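Esterase (Uncultured bacterium, PDB 5EGN) probably hydrolyses the lactone ring of N-acyl homoserine lactone quorum-sensing signals, as an esterase of the alpha/beta hydrolase fold. Local coordinates at residues A[11-17]-A[46-52]; A[34-38]-A[243-249]; A[97-101]-A[190-195]. The protein carries 2 engineered substitutions. All coordinates share one frame; numbering follows the deposited sequence.

Contact 1 (A[11-17]-A[46-52]); sequences IYYDSYG and NHVIVID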
loop_
_atom_site.group_PDB
_atom_site.type_symbol
_atom_site.label_atom_id
_atom_site.label_comp_id
_atom_site.label_asym_id
_atom_site.label_seq_id
_atom_site.Cartn_x
_atom_site.Cartn_y
_atom_site.Cartn_z
ATOM N N ILE A 11 -4.611 -12.544 -12.868
ATOM C CA ILE A 11 -4.069 -11.221 -12.614
ATOM C C ILE A 11 -4.901 -10.519 -11.551
ATOM O O ILE A 11 -6.109 -10.340 -11.721
ATOM C CB ILE A 11 -4.051 -10.362 -13.889
ATOM C CG1 ILE A 11 -3.312 -11.093 -15.010
ATOM C CG2 ILE A 11 -3.416 -9.010 -13.615
ATOM C CD1 ILE A 11 -1.895 -11.469 -14.652
ATOM N N TYR A 12 -4.258 -10.136 -10.452
ATOM C CA TYR A 12 -4.950 -9.397 -9.407
ATOM C C TYR A 12 -4.975 -7.910 -9.729
ATOM O O TYR A 12 -4.017 -7.364 -10.277
ATOM C CB TYR A 12 -4.296 -9.621 -8.040
ATOM C CG TYR A 12 -5.072 -8.984 -6.909
ATOM C CD1 TYR A 12 -6.102 -9.670 -6.279
ATOM C CD2 TYR A 12 -4.787 -7.691 -6.481
ATOM C CE1 TYR A 12 -6.821 -9.092 -5.255
ATOM C CE2 TYR A 12 -5.504 -7.106 -5.458
ATOM C CZ TYR A 12 -6.518 -7.813 -4.848
ATOM O OH TYR A 12 -7.235 -7.242 -3.827
ATOM N N TYR A 13 -6.077 -7.261 -9.379
ATOM C CA TYR A 13 -6.220 -5.830 -9.591
ATOM C C TYR A 13 -7.126 -5.238 -8.526
ATOM O O TYR A 13 -7.948 -5.944 -7.947
ATOM C CB TYR A 13 -6.789 -5.545 -10.981
ATOM C CG TYR A 13 -8.242 -5.942 -11.141
ATOM C CD1 TYR A 13 -8.599 -7.253 -11.422
ATOM C CD2 TYR A 13 -9.259 -5.002 -11.012
ATOM C CE1 TYR A 13 -9.925 -7.618 -11.566
ATOM C CE2 TYR A 13 -10.587 -5.360 -11.155
ATOM C CZ TYR A 13 -10.912 -6.670 -11.434
ATOM O OH TYR A 13 -12.230 -7.035 -11.580
ATOM N N ASP A 14 -6.983 -3.946 -8.263
ATOM C CA ASP A 14 -7.952 -3.257 -7.423
ATOM C C ASP A 14 -8.589 -2.113 -8.199
ATOM O O ASP A 14 -7.941 -1.481 -9.037
ATOM C CB ASP A 14 -7.307 -2.741 -6.136
ATOM C CG ASP A 14 -7.101 -3.836 -5.104
ATOM O OD1 ASP A 14 -7.957 -4.743 -5.010
ATOM O OD2 ASP A 14 -6.083 -3.786 -4.384
ATOM N N SER A 15 -9.863 -1.858 -7.924
ATOM C CA SER A 15 -10.606 -0.815 -8.616
ATOM C C SER A 15 -11.453 0.017 -7.655
ATOM O O SER A 15 -12.339 -0.513 -6.983
ATOM C CB SER A 15 -11.497 -1.432 -9.698
ATOM O OG SER A 15 -12.375 -0.469 -10.255
ATOM N N TYR A 16 -11.178 1.318 -7.594
ATOM C CA TYR A 16 -11.956 2.222 -6.743
ATOM C C TYR A 16 -12.454 3.440 -7.523
ATOM O O TYR A 16 -11.804 3.891 -8.458
ATOM C CB TYR A 16 -11.132 2.700 -5.542
ATOM C CG TYR A 16 -10.560 1.611 -4.656
ATOM C CD1 TYR A 16 -11.271 1.131 -3.562
ATOM C CD2 TYR A 16 -9.297 1.089 -4.894
ATOM C CE1 TYR A 16 -10.744 0.146 -2.745
ATOM C CE2 TYR A 16 -8.763 0.105 -4.083
ATOM C CZ TYR A 16 -9.490 -0.362 -3.011
ATOM O OH TYR A 16 -8.958 -1.340 -2.204
ATOM N N GLY A 17 -13.607 3.974 -7.132
ATOM C CA GLY A 17 -14.101 5.217 -7.701
ATOM C C GLY A 17 -14.693 5.124 -9.097
ATOM O O GLY A 17 -14.771 4.044 -9.682
ATOM N N ASN A 46 -11.504 9.959 -10.089
ATOM C CA ASN A 46 -11.340 9.041 -11.207
ATOM C C ASN A 46 -11.652 7.589 -10.873
ATOM O O ASN A 46 -11.795 7.220 -9.709
ATOM C CB ASN A 46 -9.910 9.127 -11.748
ATOM C CG ASN A 46 -9.585 10.490 -12.316
ATOM O OD1 ASN A 46 -9.203 11.404 -11.585
ATOM N ND2 ASN A 46 -9.727 10.634 -13.628
ATOM N N HIS A 47 -11.755 6.776 -11.919
ATOM C CA HIS A 47 -11.862 5.330 -11.781
ATOM C C HIS A 47 -10.458 4.735 -11.744
ATOM O O HIS A 47 -9.861 4.464 -12.788
ATOM C CB HIS A 47 -12.678 4.740 -12.934
ATOM C CG HIS A 47 -12.866 3.257 -12.850
ATOM N ND1 HIS A 47 -13.453 2.526 -13.863
ATOM C CD2 HIS A 47 -12.550 2.366 -11.882
ATOM C CE1 HIS A 47 -13.489 1.253 -13.520
ATOM N NE2 HIS A 47 -12.946 1.127 -12.322
ATOM N N VAL A 48 -9.926 4.543 -10.541
ATOM C CA VAL A 48 -8.565 4.046 -10.397
ATOM C C VAL A 48 -8.510 2.524 -10.452
ATOM O O VAL A 48 -9.310 1.818 -9.824
ATOM C CB VAL A 48 -7.904 4.543 -9.088
ATOM C CG1 VAL A 48 -7.792 6.056 -9.096
ATOM C CG2 VAL A 48 -8.670 4.071 -7.866
ATOM N N ILE A 49 -7.554 2.044 -11.237
ATOM C CA ILE A 49 -7.308 0.628 -11.453
ATOM C C ILE A 49 -5.832 0.362 -11.227
ATOM O O ILE A 49 -5.006 0.844 -11.984
ATOM C CB ILE A 49 -7.686 0.198 -12.886
ATOM C CG1 ILE A 49 -9.134 0.581 -13.202
ATOM C CG2 ILE A 49 -7.426 -1.290 -13.092
ATOM C CD1 ILE A 49 -9.358 0.924 -14.661
ATOM N N VAL A 50 -5.493 -0.393 -10.191
ATOM C CA VAL A 50 -4.088 -0.662 -9.899
ATOM C C VAL A 50 -3.806 -2.151 -10.061
ATOM O O VAL A 50 -4.527 -2.989 -9.500
ATOM C CB VAL A 50 -3.715 -0.184 -8.482
ATOM C CG1 VAL A 50 -4.780 -0.592 -7.488
ATOM C CG2 VAL A 50 -2.346 -0.704 -8.069
ATOM N N ILE A 51 -2.775 -2.492 -10.837
ATOM C CA ILE A 51 -2.588 -3.899 -11.202
ATOM C C ILE A 51 -1.288 -4.536 -10.701
ATOM O O ILE A 51 -0.220 -3.918 -10.729
ATOM C CB ILE A 51 -2.660 -4.080 -12.742
ATOM C CG1 ILE A 51 -4.041 -3.682 -13.252
ATOM C CG2 ILE A 51 -2.382 -5.519 -13.145
ATOM C CD1 ILE A 51 -4.186 -3.755 -14.754
ATOM N N ASP A 52 -1.409 -5.773 -10.225
ATOM C CA ASP A 52 -0.267 -6.643 -9.980
ATOM C C ASP A 52 0.097 -7.392 -11.259
ATOM O O ASP A 52 -0.699 -8.182 -11.767
ATOM C CB ASP A 52 -0.578 -7.638 -8.862
ATOM C CG ASP A 52 -0.438 -7.033 -7.482
ATOM O OD1 ASP A 52 -0.453 -5.789 -7.366
ATOM O OD2 ASP A 52 -0.312 -7.808 -6.512
#

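Contact 2 (A[34-38]-A[243-249]); sequences IWYFQ and FYQLERP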
loop_
_atom_site.group_PDB
_atom_site.type_symbol
_atom_site.label_atom_id
_atom_site.label_comp_id
_atom_site.label_asym_id
_atom_site.label_seq_id
_atom_site.Cartn_x
_atom_site.Cartn_y
_atom_site.Cartn_z
ATOM N N ILE A 34 2.644 -0.099 -3.991
ATOM C CA ILE A 34 3.465 1.091 -4.240
ATOM C C ILE A 34 2.653 2.338 -4.625
ATOM O O ILE A 34 3.151 3.459 -4.512
ATOM C CB ILE A 34 4.514 0.816 -5.355
ATOM C CG1 ILE A 34 5.684 1.803 -5.272
ATOM C CG2 ILE A 34 3.866 0.851 -6.734
ATOM C CD1 ILE A 34 6.809 1.500 -6.237
ATOM N N TRP A 35 1.410 2.148 -5.063
ATOM C CA TRP A 35 0.579 3.274 -5.479
ATOM C C TRP A 35 -0.345 3.783 -4.373
ATOM O O TRP A 35 -1.318 4.491 -4.660
ATOM C CB TRP A 35 -0.256 2.881 -6.699
ATOM C CG TRP A 35 0.565 2.491 -7.886
ATOM C CD1 TRP A 35 0.658 1.251 -8.444
ATOM C CD2 TRP A 35 1.414 3.347 -8.661
ATOM N NE1 TRP A 35 1.507 1.283 -9.523
ATOM C CE2 TRP A 35 1.986 2.558 -9.677
ATOM C CE3 TRP A 35 1.745 4.706 -8.596
ATOM C CZ2 TRP A 35 2.869 3.078 -10.622
ATOM C CZ3 TRP A 35 2.624 5.222 -9.536
ATOM C CH2 TRP A 35 3.175 4.408 -10.535
ATOM N N TYR A 36 -0.031 3.438 -3.122
ATOM C CA TYR A 36 -0.902 3.735 -1.982
ATOM C C TYR A 36 -1.265 5.213 -1.887
ATOM O O TYR A 36 -2.412 5.560 -1.619
ATOM C CB TYR A 36 -0.255 3.275 -0.663
ATOM C CG TYR A 36 -1.107 3.579 0.555
ATOM C CD1 TYR A 36 -2.287 2.883 0.788
ATOM C CD2 TYR A 36 -0.750 4.578 1.453
ATOM C CE1 TYR A 36 -3.083 3.166 1.881
ATOM C CE2 TYR A 36 -1.544 4.868 2.554
ATOM C CZ TYR A 36 -2.706 4.157 2.760
ATOM O OH TYR A 36 -3.498 4.436 3.846
ATOM N N PHE A 37 -0.292 6.084 -2.121
ATOM C CA PHE A 37 -0.540 7.512 -1.981
ATOM C C PHE A 37 -1.208 8.124 -3.210
ATOM O O PHE A 37 -1.657 9.269 -3.164
ATOM C CB PHE A 37 0.759 8.258 -1.685
ATOM C CG PHE A 37 1.378 7.902 -0.366
ATOM C CD1 PHE A 37 0.803 8.318 0.824
ATOM C CD2 PHE A 37 2.541 7.156 -0.317
ATOM C CE1 PHE A 37 1.379 7.989 2.040
ATOM C CE2 PHE A 37 3.121 6.825 0.892
ATOM C CZ PHE A 37 2.540 7.242 2.072
ATOM N N GLN A 38 -1.275 7.368 -4.301
ATOM C CA GLN A 38 -1.926 7.845 -5.516
ATOM C C GLN A 38 -3.336 7.284 -5.643
ATOM O O GLN A 38 -4.269 7.992 -6.021
ATOM C CB GLN A 38 -1.111 7.469 -6.755
ATOM C CG GLN A 38 0.147 8.296 -6.963
ATOM C CD GLN A 38 1.262 7.922 -6.009
ATOM O OE1 GLN A 38 1.561 6.745 -5.815
ATOM N NE2 GLN A 38 1.885 8.928 -5.405
ATOM N N PHE A 243 11.616 6.326 -7.828
ATOM C CA PHE A 243 10.268 6.247 -7.280
ATOM C C PHE A 243 9.709 7.603 -6.863
ATOM O O PHE A 243 9.540 7.874 -5.677
ATOM C CB PHE A 243 10.250 5.286 -6.091
ATOM C CG PHE A 243 10.989 4.003 -6.343
ATOM C CD1 PHE A 243 10.392 2.969 -7.045
ATOM C CD2 PHE A 243 12.284 3.833 -5.880
ATOM C CE1 PHE A 243 11.073 1.788 -7.278
ATOM C CE2 PHE A 243 12.968 2.655 -6.109
ATOM C CZ PHE A 243 12.363 1.632 -6.810
ATOM N N TYR A 244 9.409 8.441 -7.851
ATOM C CA TYR A 244 8.836 9.762 -7.613
ATOM C C TYR A 244 7.534 9.685 -6.814
ATOM O O TYR A 244 7.253 10.554 -5.989
ATOM C CB TYR A 244 8.592 10.473 -8.948
ATOM C CG TYR A 244 8.290 11.953 -8.841
ATOM C CD1 TYR A 244 8.627 12.677 -7.705
ATOM C CD2 TYR A 244 7.662 12.627 -9.882
ATOM C CE1 TYR A 244 8.349 14.028 -7.608
ATOM C CE2 TYR A 244 7.381 13.975 -9.794
ATOM C CZ TYR A 244 7.726 14.672 -8.657
ATOM O OH TYR A 244 7.446 16.016 -8.570
ATOM N N GLN A 245 6.749 8.638 -7.052
ATOM C CA GLN A 245 5.449 8.508 -6.403
ATOM C C GLN A 245 5.587 8.198 -4.913
ATOM O O GLN A 245 4.633 8.349 -4.152
ATOM C CB GLN A 245 4.605 7.426 -7.087
ATOM C CG GLN A 245 4.975 5.997 -6.726
ATOM C CD GLN A 245 6.063 5.427 -7.613
ATOM O OE1 GLN A 245 7.136 6.010 -7.750
ATOM N NE2 GLN A 245 5.785 4.284 -8.228
ATOM N N LEU A 246 6.778 7.773 -4.502
ATOM C CA LEU A 246 7.041 7.491 -3.093
ATOM C C LEU A 246 7.970 8.526 -2.463
ATOM O O LEU A 246 7.825 8.864 -1.287
ATOM C CB LEU A 246 7.641 6.094 -2.926
ATOM C CG LEU A 246 6.663 4.919 -2.916
ATOM C CD1 LEU A 246 7.401 3.622 -2.626
ATOM C CD2 LEU A 246 5.561 5.153 -1.896
ATOM N N GLU A 247 8.924 9.020 -3.243
ATOM C CA GLU A 247 9.910 9.972 -2.739
ATOM C C GLU A 247 9.284 11.341 -2.474
ATOM O O GLU A 247 9.536 11.956 -1.436
ATOM C CB GLU A 247 11.079 10.094 -3.719
ATOM C CG GLU A 247 11.898 8.811 -3.844
ATOM C CD GLU A 247 13.099 8.966 -4.756
ATOM O OE1 GLU A 247 13.177 8.231 -5.764
ATOM O OE2 GLU A 247 13.969 9.811 -4.459
ATOM N N ARG A 248 8.479 11.820 -3.416
ATOM C CA ARG A 248 7.729 13.060 -3.230
ATOM C C ARG A 248 6.299 12.886 -3.736
ATOM O O ARG A 248 5.931 13.451 -4.765
ATOM C CB ARG A 248 8.408 14.229 -3.953
ATOM C CG ARG A 248 9.873 14.428 -3.592
ATOM C CD ARG A 248 10.422 15.732 -4.149
ATOM N NE ARG A 248 9.841 16.893 -3.483
ATOM C CZ ARG A 248 10.278 17.387 -2.329
ATOM N NH1 ARG A 248 11.302 16.818 -1.707
ATOM N NH2 ARG A 248 9.690 18.448 -1.795
ATOM N N PRO A 249 5.487 12.104 -3.004
ATOM C CA PRO A 249 4.155 11.654 -3.434
ATOM C C PRO A 249 3.191 12.770 -3.844
ATOM O O PRO A 249 2.564 12.660 -4.896
ATOM C CB PRO A 249 3.624 10.921 -2.198
ATOM C CG PRO A 249 4.844 10.477 -1.474
ATOM C CD PRO A 249 5.826 11.590 -1.665
#

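Contact 3 (A[97-101]-A[190-195]); sequences MIAMQ and VFAWNI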
loop_
_atom_site.group_PDB
_atom_site.type_symbol
_atom_site.label_atom_id
_atom_site.label_comp_id
_atom_site.label_asym_id
_atom_site.label_seq_id
_atom_site.Cartn_x
_atom_site.Cartn_y
_atom_site.Cartn_z
ATOM N N MET A 97 7.097 0.376 -19.812
ATOM C CA MET A 97 7.252 -0.536 -20.939
ATOM C C MET A 97 5.907 -1.119 -21.347
ATOM O O MET A 97 5.554 -1.135 -22.528
ATOM C CB MET A 97 8.217 -1.671 -20.593
ATOM C CG MET A 97 9.593 -1.224 -20.153
ATOM S SD MET A 97 10.694 -2.627 -19.896
ATOM C CE MET A 97 12.153 -1.791 -19.289
ATOM N N ILE A 98 5.164 -1.597 -20.353
ATOM C CA ILE A 98 3.852 -2.194 -20.569
ATOM C C ILE A 98 2.892 -1.195 -21.207
ATOM O O ILE A 98 2.158 -1.533 -22.137
ATOM C CB ILE A 98 3.255 -2.717 -19.245
ATOM C CG1 ILE A 98 4.125 -3.842 -18.680
ATOM C CG2 ILE A 98 1.836 -3.212 -19.454
ATOM C CD1 ILE A 98 3.761 -4.248 -17.271
ATOM N N ALA A 99 2.913 0.038 -20.710
ATOM C CA ALA A 99 2.067 1.096 -21.252
ATOM C C ALA A 99 2.413 1.410 -22.710
ATOM O O ALA A 99 1.522 1.596 -23.540
ATOM C CB ALA A 99 2.183 2.352 -20.400
ATOM N N MET A 100 3.706 1.470 -23.016
ATOM C CA MET A 100 4.154 1.760 -24.378
ATOM C C MET A 100 3.754 0.645 -25.346
ATOM O O MET A 100 3.230 0.908 -26.438
ATOM C CB MET A 100 5.670 1.977 -24.408
ATOM C CG MET A 100 6.107 3.317 -23.827
ATOM S SD MET A 100 7.865 3.682 -24.024
ATOM C CE MET A 100 8.580 2.644 -22.752
ATOM N N GLN A 101 3.998 -0.595 -24.936
ATOM C CA GLN A 101 3.573 -1.760 -25.703
ATOM C C GLN A 101 2.064 -1.723 -25.922
ATOM O O GLN A 101 1.564 -2.112 -26.979
ATOM C CB GLN A 101 3.973 -3.050 -24.986
ATOM C CG GLN A 101 3.938 -4.277 -25.869
ATOM C CD GLN A 101 4.933 -4.192 -27.004
ATOM O OE1 GLN A 101 6.132 -4.032 -26.781
ATOM N NE2 GLN A 101 4.438 -4.281 -28.231
ATOM N N VAL A 190 11.896 -7.746 -19.542
ATOM C CA VAL A 190 12.166 -6.401 -19.036
ATOM C C VAL A 190 13.505 -5.842 -19.530
ATOM O O VAL A 190 13.638 -4.637 -19.749
ATOM C CB VAL A 190 12.134 -6.373 -17.485
ATOM C CG1 VAL A 190 13.189 -7.303 -16.898
ATOM C CG2 VAL A 190 12.308 -4.953 -16.964
ATOM N N PHE A 191 14.484 -6.718 -19.733
ATOM C CA PHE A 191 15.815 -6.281 -20.138
ATOM C C PHE A 191 15.993 -6.251 -21.654
ATOM O O PHE A 191 16.739 -5.426 -22.181
ATOM C CB PHE A 191 16.884 -7.185 -19.519
ATOM C CG PHE A 191 17.059 -6.995 -18.038
ATOM C CD1 PHE A 191 17.587 -5.818 -17.535
ATOM C CD2 PHE A 191 16.715 -8.002 -17.151
ATOM C CE1 PHE A 191 17.755 -5.644 -16.174
ATOM C CE2 PHE A 191 16.882 -7.831 -15.790
ATOM C CZ PHE A 191 17.402 -6.653 -15.302
ATOM N N ALA A 192 15.307 -7.150 -22.352
ATOM C CA ALA A 192 15.540 -7.337 -23.780
ATOM C C ALA A 192 14.552 -6.569 -24.654
ATOM O O ALA A 192 14.820 -6.326 -25.832
ATOM C CB ALA A 192 15.497 -8.817 -24.122
ATOM N N TRP A 193 13.413 -6.197 -24.078
ATOM C CA TRP A 193 12.377 -5.459 -24.797
ATOM C C TRP A 193 12.923 -4.161 -25.382
ATOM O O TRP A 193 13.456 -3.321 -24.660
ATOM C CB TRP A 193 11.201 -5.164 -23.867
ATOM C CG TRP A 193 10.066 -4.430 -24.501
ATOM C CD1 TRP A 193 9.113 -4.949 -25.329
ATOM C CD2 TRP A 193 9.743 -3.044 -24.336
ATOM N NE1 TRP A 193 8.224 -3.968 -25.698
ATOM C CE2 TRP A 193 8.589 -2.792 -25.101
ATOM C CE3 TRP A 193 10.322 -1.994 -23.618
ATOM C CZ2 TRP A 193 8.002 -1.530 -25.170
ATOM C CZ3 TRP A 193 9.740 -0.744 -23.689
ATOM C CH2 TRP A 193 8.591 -0.521 -24.457
ATOM N N ASN A 194 12.786 -4.003 -26.694
ATOM C CA ASN A 194 13.381 -2.871 -27.393
ATOM C C ASN A 194 12.500 -2.372 -28.536
ATOM O O ASN A 194 12.276 -3.085 -29.514
ATOM C CB ASN A 194 14.766 -3.261 -27.918
ATOM C CG ASN A 194 15.584 -2.067 -28.368
ATOM O OD1 ASN A 194 15.050 -1.088 -28.884
ATOM N ND2 ASN A 194 16.894 -2.148 -28.175
ATOM N N ILE A 195 12.008 -1.144 -28.409
ATOM C CA ILE A 195 11.163 -0.548 -29.439
ATOM C C ILE A 195 11.673 0.827 -29.863
ATOM O O ILE A 195 10.884 1.725 -30.166
ATOM C CB ILE A 195 9.698 -0.411 -28.970
ATOM C CG1 ILE A 195 9.605 0.462 -27.716
ATOM C CG2 ILE A 195 9.092 -1.780 -28.709
ATOM C CD1 ILE A 195 8.248 1.107 -27.527
#

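Contact 1 (A[11-17]-A[46-52])
H47 and S15 join the two strands by their side chains: H47 NE2 and S15 OG are hydrogen-bonded at 2.7 Å, and either could be the donor. Followed outward, the histidine explains how. Its CG stands opposite its own N (chi1 -179°), which carries the ring over toward 11-17. H47 CB and CG pass the carbonyl of G17, and H47 CD2 approaches G17 O to 3.5 Å, obliquely to the ring. At the tip, NE2 meets S15 OG at the ring edge, near its plane, while I49 CG1 lies over one face, offset toward the rim.

The backbones beneath run antiparallel, their axes at 159° and 4.7 Å apart at closest. D14 and V50 form a hydrogen-bonded pair, with D14 N to V50 O and V50 N to D14 O both at 2.9 Å; Y16 and V48 form a second such pair. On this face D14 CB rests on V50 CG1 at 3.6 Å and Y16 CB on V48 CG2 at 3.7 Å. On the other face I51 CG2 meets I11 CG2 at 3.7 Å, and helix 68-81 packs over I51 through V78. D14 OD2 makes a salt bridge to R58 of the second subunit.

In this antiparallel part of the hydrolase sheet, main-chain bonds set the register, and apolar contacts between neighbouring side-chain carbons add to them on both faces. The arginine from the other subunit would tend to keep the buried D14 carboxylate ionised.

Contact 2 (A[34-38]-A[243-249])
Q245 and I34 bury the largest areas here, and they meet at about a right angle, with I34 CD1 3.6 Å from Q245 NE2. Nearer the backbone, Q245 CB and CG lie against the Q38 amide. The glutamine's CG sits between its own N and carbonyl carbon (chi1 78°), and a bend at chi2 folds the amide against W35. Q245 NE2 lies over one face of that indole, 3.5 Å from W35 CH2 and toward the rim, the amide and ring planes being 30° apart. The same nitrogen is hydrogen-bonded to N92 OD1, a partner that accounts for a buried polar atom.

I34 also reaches L246, where I34 CG1 and L246 CD1 are 3.6 Å apart. The other branch of the leucine, CD2, arrives at the edge of the F37 ring, 4.0 Å from F37 CD2, and P249 CB packs on F37 CB at 3.9 Å. Polar closure comes from Q38, whose NE2 donates to Q245 O at 3.1 Å, in the carbonyl plane and on a lone pair; N253 OD1 is its second partner. A leucine at Q38 would probably leave Q245 O and N253 OD1 without this shared donor.

The short helix 244-247 thus lies against helix 36-39, with strand 87-92 behind W35, helix 159-168 against L246 and helix 249-257 beside Q38 and Q245.

Contact 3 (A[97-101]-A[190-195])
M97 runs antiparallel to the W193 side chain, laid over one face of the indole. M97 CB makes a CH-pi contact, 3.9 Å from the centroid of the six-membered ring, and M97 CG touches W193 CZ3 at 3.6 Å. Beyond CG the chain stays extended, which takes SD past the ring obliquely, 4.8 Å from the same centroid in a Met-aromatic contact, and delivers CE to V190, 3.9 Å from V190 CG2.

The indole itself is thrown toward the helix by a trans first torsion (chi1 -179°), which turns W193 CG away from the main-chain nitrogen. I195 CG2 lies over the face opposite M97 CB, offset toward the rim, so the flat group is held between residues from both segments. Helix 94-105 begins within a GxSxG sequence that fits the nucleophile elbow of alpha/beta hydrolases, whereas 190-195 leads from the helices inserted between strands 110-116 and 206-211 back to the sheet, consistent with the cap regions of this family.

M100 works at the ring edge. Its chain bends at the last torsion (chi3 -77°), bringing CE near the indole plane, 3.6 Å from W193 CH2, while M100 CB lies 4.1 Å from I195 CD1. Q101 bends at chi2, and its OE1 accepts from W193 NE1 at the pyrrole edge, near the ring plane, with the amide turned 80° from the ring. The modelled separation of that hydrogen bond is too short to trust at this resolution. Q101 NE2 has a weak bond to D105 OD2, and helix 68-81 touches both Q101 and W193 through I68.

All three contacts are buried, but contact 1 lies farthest from the chain's centre, about 15 Å against 12 and 10 Å for contacts 2 and 3 (centre to centre). It is a strand pair dominated by main-chain bonds. The other two join helical or loop segments mainly through side chains, each with one hydrogen bond: glutamine nitrogen to main-chain oxygen in contact 2, indole nitrogen to glutamine oxygen, its modelled length doubtful, in contact 3. No helix or strand is shared, but helix 36-39 and strand 47-51 follow each other in sequence, and V50 CG2 meets W35 CD1 at 3.6 Å. Contacts 1 and 2 reach the second subunit; contact 3, nested within contact 2's loop, meets no other chain.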